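PHOX (Pseudomonas fluorescens, PDB 4ALF) is an alkaline phosphatase that binds calcium ions and probably releases inorganic phosphate from phosphate monoesters. Local coordinates at residues Asn473-Pro478 with Leu489-Asp494; Cys531-Ile536 with Leu545-Gln550. All coordinates share one frame; numbering follows the deposited sequence.

Contact 1 (Asn473-Pro478 with Leu489-Asp494); sequences NMFNSP and LWILTD. With CA (calcium ion), chain E; CA (calcium ion), chain F.
Asp494 OD2 is gripped by two calcium ions at once, 2.4 Å from the ion of chain F and 2.5 Å from that of chain E. CG stands anti to the backbone N (chi1 174°), which carries the carboxylate out beyond the end of strand 489-493 to the ions. The second oxygen, OD1, takes a hydrogen bond from water 3, a ligand of the chain F calcium; Asp479 and Glu387 share the chain E ion with OD2. At the backbone of the same residue, Asp494 N donates to Ser477 O at 3.0 Å, almost straight at 175°. This bond lies where two neighbouring strands, 478-483 and 489-493, of a four-stranded antiparallel sheet come together, consistent with a beta-propeller blade; Pro478 and Thr493 form a non-hydrogen-bonded pair there. Water 1 bridges the two segments beside it, accepting from Asn476 N at 2.9 Å and donating to Thr493 OG1, a hydroxyl also bonded to Asn509. Thr493 turns its methyl CG2 to Phe475, 4.1 Å from CD2 and oblique to the ring. The CG2 branch of Ile491, also oblique to that ring, rests 3.9 Å from Pro478 CB.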
loop_
_atom_site.group_PDB
_atom_site.type_symbol
_atom_site.label_atom_id
_atom_site.label_comp_id
_atom_site.label_asym_id
_atom_site.label_seq_id
_atom_site.Cartn_x
_atom_site.Cartn_y
_atom_site.Cartn_z
ATOM N N ASN A 473 -2.096 15.863 -19.327
ATOM C CA ASN A 473 -1.559 15.160 -18.159
ATOM C C ASN A 473 -2.585 14.373 -17.367
ATOM O O ASN A 473 -2.251 13.814 -16.333
ATOM C CB ASN A 473 -0.821 16.115 -17.227
ATOM C CG ASN A 473 -1.758 17.071 -16.500
ATOM O OD1 ASN A 473 -2.984 16.971 -16.622
ATOM N ND2 ASN A 473 -1.186 17.974 -15.708
ATOM N N MET A 474 -3.818 14.311 -17.843
ATOM C CA MET A 474 -4.882 13.761 -17.020
ATOM C C MET A 474 -4.755 12.253 -16.729
ATOM O O MET A 474 -4.266 11.459 -17.552
ATOM C CB MET A 474 -6.252 14.049 -17.640
ATOM C CG MET A 474 -6.432 13.494 -19.043
ATOM S SD MET A 474 -8.081 13.892 -19.656
ATOM C CE MET A 474 -7.930 13.201 -21.284
ATOM N N PHE A 475 -5.263 11.861 -15.567
ATOM C CA PHE A 475 -5.165 10.511 -15.028
ATOM C C PHE A 475 -6.373 10.256 -14.113
ATOM O O PHE A 475 -7.132 11.198 -13.795
ATOM C CB PHE A 475 -3.856 10.356 -14.261
ATOM C CG PHE A 475 -3.712 11.319 -13.125
ATOM C CD1 PHE A 475 -3.146 12.570 -13.313
ATOM C CD2 PHE A 475 -4.125 10.951 -11.841
ATOM C CE1 PHE A 475 -3.022 13.453 -12.247
ATOM C CE2 PHE A 475 -3.993 11.819 -10.787
ATOM C CZ PHE A 475 -3.441 13.062 -10.982
ATOM N N ASN A 476 -6.550 9.028 -13.645
ATOM C CA ASN A 476 -7.595 8.761 -12.654
ATOM C C ASN A 476 -7.105 7.791 -11.610
ATOM O O ASN A 476 -6.217 6.963 -11.853
ATOM C CB ASN A 476 -8.888 8.273 -13.299
ATOM C CG ASN A 476 -8.836 6.809 -13.713
ATOM O OD1 ASN A 476 -9.285 5.923 -12.971
ATOM N ND2 ASN A 476 -8.318 6.534 -14.930
ATOM N N SER A 477 -7.678 7.902 -10.420
ATOM C CA SER A 477 -7.419 6.965 -9.329
ATOM C C SER A 477 -5.958 6.942 -8.918
ATOM O O SER A 477 -5.337 5.873 -8.899
ATOM C CB SER A 477 -7.931 5.557 -9.667
ATOM O OG SER A 477 -9.323 5.573 -10.013
ATOM N N PRO A 478 -5.390 8.085 -8.545
ATOM C CA PRO A 478 -4.058 8.072 -7.959
ATOM C C PRO A 478 -4.089 7.182 -6.710
ATOM O O PRO A 478 -5.110 7.136 -6.007
ATOM C CB PRO A 478 -3.839 9.540 -7.609
ATOM C CG PRO A 478 -5.214 10.072 -7.311
ATOM C CD PRO A 478 -6.101 9.352 -8.287
ATOM N N LEU A 489 7.479 14.784 -6.311
ATOM C CA LEU A 489 6.420 13.903 -5.891
ATOM C C LEU A 489 5.940 13.050 -7.057
ATOM O O LEU A 489 5.434 13.542 -8.047
ATOM C CB LEU A 489 5.244 14.721 -5.326
ATOM C CG LEU A 489 4.020 13.893 -4.915
ATOM C CD1 LEU A 489 4.294 12.963 -3.741
ATOM C CD2 LEU A 489 2.859 14.810 -4.567
ATOM N N TRP A 490 6.139 11.747 -6.910
ATOM C CA TRP A 490 5.791 10.768 -7.915
ATOM C C TRP A 490 4.441 10.201 -7.575
ATOM O O TRP A 490 4.195 9.796 -6.432
ATOM C CB TRP A 490 6.889 9.666 -7.951
ATOM C CG TRP A 490 8.241 10.223 -8.328
ATOM C CD1 TRP A 490 9.216 10.755 -7.497
ATOM C CD2 TRP A 490 8.769 10.353 -9.673
ATOM N NE1 TRP A 490 10.292 11.170 -8.208
ATOM C CE2 TRP A 490 10.083 10.954 -9.534
ATOM C CE3 TRP A 490 8.310 10.021 -10.923
ATOM C CZ2 TRP A 490 10.895 11.199 -10.629
ATOM C CZ3 TRP A 490 9.123 10.280 -12.014
ATOM C CH2 TRP A 490 10.380 10.849 -11.875
ATOM N N ILE A 491 3.561 10.143 -8.562
ATOM C CA ILE A 491 2.164 9.764 -8.393
ATOM C C ILE A 491 1.942 8.527 -9.278
ATOM O O ILE A 491 2.175 8.573 -10.506
ATOM C CB ILE A 491 1.253 10.922 -8.870
ATOM C CG1 ILE A 491 1.464 12.210 -8.052
ATOM C CG2 ILE A 491 -0.199 10.493 -8.801
ATOM C CD1 ILE A 491 0.916 13.457 -8.730
ATOM N N LEU A 492 1.437 7.458 -8.699
ATOM C CA LEU A 492 1.237 6.198 -9.396
ATOM C C LEU A 492 -0.250 5.896 -9.460
ATOM O O LEU A 492 -0.969 6.161 -8.485
ATOM C CB LEU A 492 1.948 5.089 -8.632
ATOM C CG LEU A 492 3.480 5.102 -8.640
ATOM C CD1 LEU A 492 4.086 6.249 -7.859
ATOM C CD2 LEU A 492 4.007 3.798 -8.051
ATOM N N THR A 493 -0.743 5.376 -10.580
ATOM C CA THR A 493 -2.184 5.217 -10.707
ATOM C C THR A 493 -2.668 3.770 -10.728
ATOM O O THR A 493 -2.033 2.849 -11.259
ATOM C CB THR A 493 -2.795 6.004 -11.908
ATOM O OG1 THR A 493 -2.580 5.325 -13.168
ATOM C CG2 THR A 493 -2.190 7.392 -11.991
ATOM N N ASP A 494 -3.872 3.581 -10.212
ATOM C CA ASP A 494 -4.578 2.312 -10.181
ATOM C C ASP A 494 -6.038 2.585 -10.504
ATOM O O ASP A 494 -6.919 2.473 -9.660
ATOM C CB ASP A 494 -4.489 1.657 -8.802
ATOM C CG ASP A 494 -5.326 0.413 -8.684
ATOM O OD1 ASP A 494 -5.610 -0.226 -9.716
ATOM O OD2 ASP A 494 -5.744 0.032 -7.560
HETATM CA CA CA E . -6.105 1.273 -5.480
HETATM CA CA CA F . -5.410 -2.276 -6.975
HETATM O O HOH W 1 -4.684 7.049 -14.751
HETATM O O HOH W 2 -7.077 2.874 -6.872
HETATM O O HOH W 3 -7.304 -2.215 -8.620
HETATM O O HOH W 4 -8.245 0.016 -5.903
HETATM O O HOH W 5 -6.251 -4.619 -7.319
HETATM O O HOH W 6 -3.727 -3.635 -6.004
#

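Contact 2 (Cys531-Ile536 with Leu545-Gln550); sequences CEVTGI and LFVGIQ. With CA (calcium ion), chain F.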
loop_
_atom_site.group_PDB
_atom_site.type_symbol
_atom_site.label_atom_id
_atom_site.label_comp_id
_atom_site.label_asym_id
_atom_site.label_seq_id
_atom_site.Cartn_x
_atom_site.Cartn_y
_atom_site.Cartn_z
ATOM N N CYS A 531 -2.506 -3.776 -16.181
ATOM C CA CYS A 531 -1.755 -3.593 -14.935
ATOM C C CYS A 531 -2.237 -2.402 -14.123
ATOM O O CYS A 531 -2.998 -1.558 -14.616
ATOM C CB CYS A 531 -0.259 -3.373 -15.215
ATOM S SG CYS A 531 0.251 -1.668 -15.647
ATOM N N GLU A 532 -1.761 -2.308 -12.886
ATOM C CA GLU A 532 -1.667 -1.030 -12.192
ATOM C C GLU A 532 -0.187 -0.784 -11.931
ATOM O O GLU A 532 0.618 -1.722 -11.915
ATOM C CB GLU A 532 -2.508 -0.968 -10.906
ATOM C CG GLU A 532 -2.068 -1.913 -9.807
ATOM C CD GLU A 532 -3.118 -1.997 -8.710
ATOM O OE1 GLU A 532 -4.096 -2.725 -8.904
ATOM O OE2 GLU A 532 -2.974 -1.278 -7.701
ATOM N N VAL A 533 0.154 0.482 -11.729
ATOM C CA VAL A 533 1.498 0.897 -11.449
ATOM C C VAL A 533 1.557 1.120 -9.939
ATOM O O VAL A 533 0.766 1.906 -9.402
ATOM C CB VAL A 533 1.847 2.169 -12.256
ATOM C CG1 VAL A 533 3.214 2.648 -11.867
ATOM C CG2 VAL A 533 1.763 1.857 -13.762
ATOM N N THR A 534 2.454 0.427 -9.228
ATOM C CA THR A 534 2.438 0.462 -7.759
ATOM C C THR A 534 3.790 0.036 -7.248
ATOM O O THR A 534 4.446 -0.804 -7.858
ATOM C CB THR A 534 1.278 -0.405 -7.245
ATOM O OG1 THR A 534 1.131 -0.192 -5.840
ATOM C CG2 THR A 534 1.444 -1.886 -7.597
ATOM N N GLY A 535 4.204 0.613 -6.126
ATOM C CA GLY A 535 5.516 0.363 -5.573
ATOM C C GLY A 535 6.518 1.314 -6.157
ATOM O O GLY A 535 6.645 1.421 -7.387
ATOM N N ILE A 536 7.253 1.989 -5.296
ATOM C CA ILE A 536 8.305 2.873 -5.742
ATOM C C ILE A 536 9.449 2.924 -4.738
ATOM O O ILE A 536 9.223 2.991 -3.524
ATOM C CB ILE A 536 7.757 4.298 -6.071
ATOM C CG1 ILE A 536 8.877 5.187 -6.650
ATOM C CG2 ILE A 536 7.078 4.958 -4.874
ATOM C CD1 ILE A 536 8.434 6.514 -7.226
ATOM N N LEU A 545 15.135 4.427 -10.568
ATOM C CA LEU A 545 13.818 4.439 -9.978
ATOM C C LEU A 545 13.256 3.030 -10.185
ATOM O O LEU A 545 13.101 2.588 -11.318
ATOM C CB LEU A 545 12.952 5.515 -10.645
ATOM C CG LEU A 545 11.567 5.826 -10.052
ATOM C CD1 LEU A 545 11.009 7.106 -10.653
ATOM C CD2 LEU A 545 10.593 4.679 -10.251
ATOM N N PHE A 546 12.964 2.327 -9.102
ATOM C CA PHE A 546 12.304 1.017 -9.137
ATOM C C PHE A 546 10.791 1.188 -8.994
ATOM O O PHE A 546 10.356 1.897 -8.085
ATOM C CB PHE A 546 12.849 0.127 -8.007
ATOM C CG PHE A 546 14.337 -0.103 -8.064
ATOM C CD1 PHE A 546 14.869 -1.065 -8.919
ATOM C CD2 PHE A 546 15.191 0.583 -7.218
ATOM C CE1 PHE A 546 16.225 -1.277 -8.959
ATOM C CE2 PHE A 546 16.551 0.360 -7.250
ATOM C CZ PHE A 546 17.073 -0.584 -8.114
ATOM N N VAL A 547 10.006 0.583 -9.877
ATOM C CA VAL A 547 8.568 0.729 -9.877
ATOM C C VAL A 547 7.936 -0.619 -10.194
ATOM O O VAL A 547 8.440 -1.375 -11.044
ATOM C CB VAL A 547 8.131 1.838 -10.863
ATOM C CG1 VAL A 547 8.568 1.503 -12.280
ATOM C CG2 VAL A 547 6.629 2.108 -10.760
ATOM N N GLY A 548 6.817 -0.934 -9.548
ATOM C CA GLY A 548 6.119 -2.165 -9.791
ATOM C C GLY A 548 5.048 -2.080 -10.850
ATOM O O GLY A 548 4.356 -1.065 -10.977
ATOM N N ILE A 549 4.961 -3.153 -11.622
ATOM C CA ILE A 549 3.900 -3.387 -12.584
ATOM C C ILE A 549 3.138 -4.574 -12.038
ATOM O O ILE A 549 3.668 -5.702 -12.068
ATOM C CB ILE A 549 4.488 -3.689 -13.977
ATOM C CG1 ILE A 549 5.296 -2.500 -14.503
ATOM C CG2 ILE A 549 3.380 -4.069 -14.927
ATOM C CD1 ILE A 549 4.564 -1.186 -14.523
ATOM N N GLN A 550 1.925 -4.331 -11.532
ATOM C CA GLN A 550 1.176 -5.344 -10.827
ATOM C C GLN A 550 0.042 -5.866 -11.721
ATOM O O GLN A 550 -0.622 -5.092 -12.406
ATOM C CB GLN A 550 0.585 -4.768 -9.520
ATOM C CG GLN A 550 0.011 -5.816 -8.585
ATOM C CD GLN A 550 -0.815 -5.203 -7.484
ATOM O OE1 GLN A 550 -1.718 -4.420 -7.752
ATOM N NE2 GLN A 550 -0.470 -5.519 -6.235
HETATM CA CA CA F . -5.410 -2.276 -6.975
HETATM O O HOH W 6 -3.727 -3.635 -6.004
HETATM O O HOH W 3 -7.304 -2.215 -8.620
HETATM O O HOH W 5 -6.251 -4.619 -7.319
#
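A calcium site crowns one end of the beta hairpin 532-538/544-550, where Glu532 and Gln550 lie side by side and reach the same way. Glu532 holds the chain F ion with both carboxylate oxygens, OE1 at 2.4 Å and OE2 at 2.7 Å. Its CG sits between the backbone N and the carbonyl carbon (chi1 65°), and the rest of the chain runs out extended to the metal. The amide of Gln550 is turned 76° from the carboxylate; its OE1 lies 3.1 Å from Glu532 OE1, two acceptors without a bond, and probably accepts from water 6, a calcium ligand, at 2.8 Å. NE2 is tied to Asn67 O, which helps fix the amide's rotation, and His551 bonds Glu532 OE1. Shortened to an alanine, Gln550 would leave the carboxylate of Glu532 without its neighbour, and probably Asn67 O without this donor and water 6 without one possible acceptor. At the backbone of this antiparallel pair, Gln550 N donates to Glu532 O at 2.9 Å and 175°. Further along, a beta bulge sets Thr534 and Gly535 against the single Gly548: Thr534 N donates to Gly548 O from above the carbonyl plane, and Gly548 N donates to Gly535 O at 3.2 Å. Gly535 has a positive phi, where a side chain would jam against the preceding carbonyl. Thr534 CG2 packs on Gln550 CB at 3.6 Å, while on the other face Val533 CG1 meets Val547 CG2, also at 3.6 Å, and Ile549 CG2 leans on Cys531 CB.

Overall arrangement
Contacts 1 and 2 belong to two successive antiparallel sheets, probably neighbouring propeller blades, with centres 12 Å apart. They converge on the chain F calcium, where Asp494 OD1 and Glu532 OE1 come within 3.0 Å; the ion probably offsets the repulsion of these like charges. Waters 3, 5 and 6 are also ligands of this ion. A phosphate ion, probably from the crystallisation liquor, lies about 3 Å (nearest atoms) from the side chain of Asp494 and about 4 Å from that of Glu532, consistent with a metal-lined phosphate pocket. Away from the metals the sheets touch directly: Thr493 O and Val533 N, 3.3 Å apart, probably hydrogen bond, and Trp490 CB packs on Ile536 CD1 at 3.6 Å.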